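Local coordinates for protein transcriptional regulator, TetR family (Agrobacterium tumefaciens, PDB 2G7S) that probably acts as a dimeric TetR-family transcriptional regulator, binding DNA through its N-terminal domain and probably sensing a small-molecule ligand through its C-terminal domain, at residues 82-96 with 181-193. Residues are numbered along the deposited sequence; the frame is centred on the assembly and turned at random. Where two conformers were deposited one is given.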
loop_
_atom_site.group_PDB
_atom_site.type_symbol
_atom_site.label_atom_id
_atom_site.label_comp_id
_atom_site.label_asym_id
_atom_site.label_seq_id
_atom_site.Cartn_x
_atom_site.Cartn_y
_atom_site.Cartn_z
ATOM N N LEU A 82 13.044 -21.230 -6.675
ATOM C CA LEU A 82 13.695 -19.941 -6.371
ATOM C C LEU A 82 13.666 -19.060 -7.641
ATOM O O LEU A 82 13.434 -17.845 -7.575
ATOM C CB LEU A 82 15.158 -20.172 -5.940
ATOM C CG LEU A 82 16.033 -18.906 -5.801
ATOM C CD1 LEU A 82 15.505 -18.148 -4.623
ATOM C CD2 LEU A 82 17.529 -19.327 -5.685
ATOM N N GLU A 83 13.894 -19.677 -8.800
ATOM C CA GLU A 83 13.884 -18.912 -10.045
ATOM C C GLU A 83 12.471 -18.504 -10.412
ATOM O O GLU A 83 12.307 -17.470 -11.094
ATOM C CB GLU A 83 14.565 -19.742 -11.157
ATOM C CG GLU A 83 16.052 -19.962 -10.805
ATOM C CD GLU A 83 16.848 -18.694 -10.649
ATOM O OE1 GLU A 83 16.585 -17.717 -11.390
ATOM O OE2 GLU A 83 17.710 -18.649 -9.750
ATOM N N GLN A 84 11.447 -19.208 -9.964
ATOM C CA GLN A 84 10.061 -18.716 -10.179
ATOM C C GLN A 84 9.837 -17.432 -9.368
ATOM O O GLN A 84 9.264 -16.462 -9.914
ATOM C CB GLN A 84 9.052 -19.804 -9.696
ATOM C CG GLN A 84 9.109 -21.055 -10.652
ATOM C CD GLN A 84 8.351 -22.248 -10.073
ATOM O OE1 GLN A 84 7.834 -22.224 -8.943
ATOM N NE2 GLN A 84 8.269 -23.296 -10.863
ATOM N N LEU A 85 10.312 -17.400 -8.111
ATOM C CA LEU A 85 10.155 -16.157 -7.332
ATOM C C LEU A 85 10.991 -15.036 -7.987
ATOM O O LEU A 85 10.511 -13.873 -8.036
ATOM C CB LEU A 85 10.596 -16.338 -5.894
ATOM C CG LEU A 85 9.831 -17.427 -5.161
ATOM C CD1 LEU A 85 10.513 -17.637 -3.798
ATOM C CD2 LEU A 85 8.382 -16.961 -4.963
ATOM N N ARG A 86 12.187 -15.359 -8.457
ATOM C CA ARG A 86 13.015 -14.293 -9.039
ATOM C C ARG A 86 12.330 -13.759 -10.317
ATOM O O ARG A 86 12.357 -12.524 -10.616
ATOM C CB ARG A 86 14.387 -14.867 -9.463
ATOM C CG ARG A 86 15.439 -13.738 -9.790
ATOM C CD ARG A 86 16.752 -14.306 -10.436
ATOM N NE ARG A 86 17.222 -15.456 -9.672
ATOM C CZ ARG A 86 17.866 -15.359 -8.518
ATOM N NH1 ARG A 86 18.186 -14.138 -8.041
ATOM N NH2 ARG A 86 18.213 -16.468 -7.815
ATOM N N ALA A 87 11.705 -14.652 -11.099
ATOM C CA ALA A 87 11.045 -14.195 -12.328
ATOM C C ALA A 87 9.802 -13.367 -12.013
ATOM O O ALA A 87 9.466 -12.433 -12.754
ATOM C CB ALA A 87 10.642 -15.405 -13.220
ATOM N N TYR A 88 9.120 -13.685 -10.926
ATOM C CA TYR A 88 7.953 -12.867 -10.494
ATOM C C TYR A 88 8.415 -11.445 -10.121
ATOM O O TYR A 88 7.763 -10.448 -10.529
ATOM C CB TYR A 88 7.280 -13.635 -9.327
ATOM C CG TYR A 88 6.244 -12.829 -8.604
ATOM C CD1 TYR A 88 5.005 -12.586 -9.134
ATOM C CD2 TYR A 88 6.514 -12.308 -7.366
ATOM C CE1 TYR A 88 4.036 -11.796 -8.402
ATOM C CE2 TYR A 88 5.586 -11.556 -6.670
ATOM C CZ TYR A 88 4.380 -11.301 -7.170
ATOM O OH TYR A 88 3.445 -10.568 -6.447
ATOM N N ILE A 89 9.510 -11.328 -9.374
ATOM C CA ILE A 89 10.073 -10.029 -9.072
ATOM C C ILE A 89 10.402 -9.277 -10.363
ATOM O O ILE A 89 10.177 -8.060 -10.473
ATOM C CB ILE A 89 11.306 -10.153 -8.158
ATOM C CG1 ILE A 89 10.839 -10.608 -6.769
ATOM C CG2 ILE A 89 12.150 -8.826 -8.076
ATOM C CD1 ILE A 89 11.973 -10.795 -5.809
ATOM N N GLY A 90 10.991 -9.999 -11.319
ATOM C CA GLY A 90 11.347 -9.366 -12.613
ATOM C C GLY A 90 10.137 -8.887 -13.388
ATOM O O GLY A 90 10.181 -7.815 -14.056
ATOM N N TYR A 91 9.048 -9.639 -13.290
ATOM C CA TYR A 91 7.807 -9.248 -13.972
ATOM C C TYR A 91 7.367 -7.890 -13.424
ATOM O O TYR A 91 7.063 -6.976 -14.192
ATOM C CB TYR A 91 6.741 -10.304 -13.678
ATOM C CG TYR A 91 5.336 -9.784 -13.893
ATOM C CD1 TYR A 91 4.828 -9.547 -15.196
ATOM C CD2 TYR A 91 4.549 -9.448 -12.803
ATOM C CE1 TYR A 91 3.517 -9.042 -15.338
ATOM C CE2 TYR A 91 3.275 -8.953 -12.966
ATOM C CZ TYR A 91 2.778 -8.765 -14.202
ATOM O OH TYR A 91 1.440 -8.218 -14.245
ATOM N N TRP A 92 7.367 -7.710 -12.112
ATOM C CA TRP A 92 6.908 -6.411 -11.555
ATOM C C TRP A 92 7.909 -5.278 -11.889
ATOM O O TRP A 92 7.500 -4.156 -12.160
ATOM C CB TRP A 92 6.666 -6.505 -10.049
ATOM C CG TRP A 92 5.304 -6.958 -9.820
ATOM C CD1 TRP A 92 4.886 -8.142 -9.201
ATOM C CD2 TRP A 92 4.101 -6.256 -10.191
ATOM N NE1 TRP A 92 3.486 -8.192 -9.210
ATOM C CE2 TRP A 92 2.993 -7.057 -9.818
ATOM C CE3 TRP A 92 3.869 -5.013 -10.792
ATOM C CZ2 TRP A 92 1.666 -6.653 -10.029
ATOM C CZ3 TRP A 92 2.546 -4.629 -11.034
ATOM C CH2 TRP A 92 1.469 -5.489 -10.673
ATOM N N GLU A 93 9.207 -5.589 -11.881
ATOM C CA GLU A 93 10.163 -4.566 -12.310
ATOM C C GLU A 93 9.909 -4.120 -13.713
ATOM O O GLU A 93 9.985 -2.884 -14.029
ATOM C CB GLU A 93 11.595 -5.094 -12.219
ATOM C CG GLU A 93 12.001 -5.257 -10.792
ATOM C CD GLU A 93 13.387 -5.911 -10.599
ATOM O OE1 GLU A 93 13.822 -6.663 -11.504
ATOM O OE2 GLU A 93 14.022 -5.635 -9.568
ATOM N N GLY A 94 9.584 -5.048 -14.602
ATOM C CA GLY A 94 9.252 -4.623 -15.984
ATOM C C GLY A 94 7.980 -3.777 -16.048
ATOM O O GLY A 94 7.873 -2.863 -16.880
ATOM N N CYS A 95 6.982 -4.131 -15.261
ATOM C CA CYS A 95 5.735 -3.316 -15.241
ATOM C C CYS A 95 6.029 -1.917 -14.736
ATOM O O CYS A 95 5.450 -0.906 -15.236
ATOM C CB CYS A 95 4.737 -3.944 -14.238
ATOM S SG CYS A 95 3.987 -5.503 -14.915
ATOM N N ILE A 96 6.819 -1.813 -13.662
ATOM C CA ILE A 96 7.143 -0.451 -13.151
ATOM C C ILE A 96 7.992 0.345 -14.188
ATOM O O ILE A 96 7.763 1.561 -14.359
ATOM C CB ILE A 96 7.847 -0.585 -11.803
ATOM C CG1 ILE A 96 6.865 -1.146 -10.784
ATOM C CG2 ILE A 96 8.497 0.754 -11.356
ATOM C CD1 ILE A 96 7.520 -1.673 -9.459
ATOM N N PHE A 181 12.141 -1.022 -6.229
ATOM C CA PHE A 181 11.365 -2.252 -6.082
ATOM C C PHE A 181 12.282 -3.456 -5.891
ATOM O O PHE A 181 12.092 -4.256 -4.930
ATOM C CB PHE A 181 10.444 -2.463 -7.291
ATOM C CG PHE A 181 9.555 -3.684 -7.164
ATOM C CD1 PHE A 181 8.357 -3.635 -6.466
ATOM C CD2 PHE A 181 9.939 -4.880 -7.719
ATOM C CE1 PHE A 181 7.555 -4.798 -6.328
ATOM C CE2 PHE A 181 9.172 -6.027 -7.588
ATOM C CZ PHE A 181 7.970 -5.995 -6.894
ATOM N N GLY A 182 13.329 -3.569 -6.714
ATOM C CA GLY A 182 14.267 -4.657 -6.536
ATOM C C GLY A 182 15.106 -4.533 -5.267
ATOM O O GLY A 182 15.439 -5.517 -4.596
ATOM N N ALA A 183 15.474 -3.288 -4.924
ATOM C CA ALA A 183 16.314 -3.097 -3.742
ATOM C C ALA A 183 15.604 -3.546 -2.475
ATOM O O ALA A 183 16.262 -3.917 -1.465
ATOM C CB ALA A 183 16.668 -1.626 -3.596
ATOM N N ILE A 184 14.272 -3.506 -2.486
ATOM C CA ILE A 184 13.532 -3.923 -1.302
ATOM C C ILE A 184 13.206 -5.425 -1.358
ATOM O O ILE A 184 13.255 -6.083 -0.268
ATOM C CB ILE A 184 12.237 -3.097 -1.173
ATOM C CG1 ILE A 184 12.615 -1.669 -0.780
ATOM C CG2 ILE A 184 11.238 -3.704 -0.182
ATOM C CD1 ILE A 184 11.475 -0.692 -0.966
ATOM N N THR A 185 12.832 -5.947 -2.533
ATOM C CA THR A 185 12.327 -7.309 -2.575
ATOM C C THR A 185 13.423 -8.379 -2.752
ATOM O O THR A 185 13.249 -9.517 -2.278
ATOM C CB THR A 185 11.332 -7.493 -3.721
ATOM O OG1 THR A 185 11.922 -7.088 -4.965
ATOM C CG2 THR A 185 10.039 -6.694 -3.491
ATOM N N ARG A 186 14.523 -8.009 -3.404
ATOM C CA ARG A 186 15.501 -9.040 -3.777
ATOM C C ARG A 186 16.293 -9.559 -2.556
ATOM O O ARG A 186 16.743 -10.714 -2.558
ATOM C CB ARG A 186 16.387 -8.546 -4.938
ATOM C CG ARG A 186 15.501 -8.516 -6.220
ATOM C CD ARG A 186 16.301 -7.875 -7.367
ATOM N NE ARG A 186 15.543 -7.909 -8.617
ATOM C CZ ARG A 186 15.418 -9.018 -9.322
ATOM N NH1 ARG A 186 15.990 -10.181 -8.896
ATOM N NH2 ARG A 186 14.703 -9.001 -10.480
ATOM N N PRO A 187 16.613 -8.713 -1.565
ATOM C CA PRO A 187 17.400 -9.291 -0.438
ATOM C C PRO A 187 16.738 -10.522 0.211
ATOM O O PRO A 187 17.444 -11.449 0.616
ATOM C CB PRO A 187 17.604 -8.103 0.510
ATOM C CG PRO A 187 17.658 -6.906 -0.460
ATOM C CD PRO A 187 16.547 -7.240 -1.485
HETATM N N MSE A 188 15.397 -10.572 0.256
HETATM C CA MSE A 188 14.739 -11.758 0.850
HETATM C C MSE A 188 15.084 -12.984 0.040
HETATM O O MSE A 188 15.413 -14.052 0.593
HETATM C CB MSE A 188 13.212 -11.614 0.950
HETATM C CG MSE A 188 12.589 -12.939 1.510
HETATM SE SE MSE A 188 10.759 -12.740 1.978
HETATM C CE MSE A 188 10.274 -14.717 2.009
ATOM N N LEU A 189 15.027 -12.829 -1.279
ATOM C CA LEU A 189 15.264 -13.940 -2.207
ATOM C C LEU A 189 16.654 -14.476 -1.991
ATOM O O LEU A 189 16.878 -15.696 -1.953
ATOM C CB LEU A 189 15.055 -13.410 -3.660
ATOM C CG LEU A 189 13.698 -13.803 -4.277
ATOM C CD1 LEU A 189 13.714 -13.067 -5.566
ATOM C CD2 LEU A 189 13.634 -15.252 -4.646
ATOM N N GLU A 190 17.634 -13.581 -1.817
ATOM C CA GLU A 190 18.990 -14.065 -1.609
ATOM C C GLU A 190 19.155 -14.635 -0.211
ATOM O O GLU A 190 19.872 -15.639 0.022
ATOM C CB GLU A 190 19.962 -12.928 -1.932
ATOM C CG GLU A 190 19.697 -12.230 -3.356
ATOM C CD GLU A 190 19.872 -13.222 -4.551
ATOM O OE1 GLU A 190 20.781 -14.067 -4.503
ATOM O OE2 GLU A 190 19.085 -13.162 -5.550
ATOM N N ARG A 191 18.417 -14.084 0.761
ATOM C CA ARG A 191 18.502 -14.701 2.078
ATOM C C ARG A 191 18.140 -16.183 1.992
ATOM O O ARG A 191 18.929 -17.070 2.389
ATOM C CB ARG A 191 17.614 -13.975 3.063
ATOM C CG ARG A 191 17.581 -14.517 4.476
ATOM C CD ARG A 191 17.127 -13.460 5.501
ATOM N NE ARG A 191 16.254 -12.409 4.964
ATOM C CZ ARG A 191 14.933 -12.542 4.832
ATOM N NH1 ARG A 191 14.339 -13.696 5.179
ATOM N NH2 ARG A 191 14.207 -11.544 4.324
ATOM N N ILE A 192 16.941 -16.450 1.449
ATOM C CA ILE A 192 16.308 -17.802 1.539
ATOM C C ILE A 192 16.936 -18.797 0.563
ATOM O O ILE A 192 16.552 -19.961 0.564
ATOM C CB ILE A 192 14.782 -17.741 1.331
ATOM C CG1 ILE A 192 14.474 -17.403 -0.102
ATOM C CG2 ILE A 192 14.133 -16.829 2.435
ATOM C CD1 ILE A 192 12.946 -17.376 -0.441
ATOM N N THR A 193 17.867 -18.346 -0.305
ATOM C CA THR A 193 18.566 -19.296 -1.208
ATOM C C THR A 193 19.402 -20.275 -0.372
ATOM O O THR A 193 20.166 -19.855 0.493
ATOM C CB THR A 193 19.448 -18.494 -2.151
ATOM O OG1 THR A 193 18.644 -17.636 -2.950
ATOM C CG2 THR A 193 20.266 -19.382 -3.081
HETATM O O HOH W 1 19.697 -16.432 -5.245
HETATM O O HOH W 2 14.066 -2.744 -9.357
#
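Segments 82-96 and 181-193, on helices 81-98 and 180-192, run antiparallel (175°), axes 10.4 Å at closest approach, the second kinked near Pro187; Arg86 lies level with Leu189, Glu93 with Phe181. The buried seam is mostly apolar, and Thr185 OG1 there donates to Phe181 O of its own helix. The flat Phe181 ring fills a hole among Ile89, Trp92, Glu93 and Ile96, its CZ 3.5 Å from Trp92 CB; Ile96 CD1 lies 3.7 Å from Phe181 CG. Branched Leu189 divides its methyls: CD1 lies against the Arg86 backbone, and CD2 presses tightly on Leu82 CD1 (3.4 Å) and Leu85 CB.

Along the more polar border, Arg186 is long enough, extended from CG to NE, to clasp Glu93 side-on, NH2 to OE1 at 2.7 Å and NE to OE2 at 2.9 Å. Ile89 CG2 sits over one face, toward the rim, 3.5 Å from Arg186 CZ. A bend at chi3 (-47°) turns the Arg86 guanidinium to present NE and NH2 to Glu83 of its own helix and NH1 to Glu190 OE2 (2.8 Å). This knobs-into-holes pairing belongs to the all-helical C-terminal domain of a TetR-family dimer.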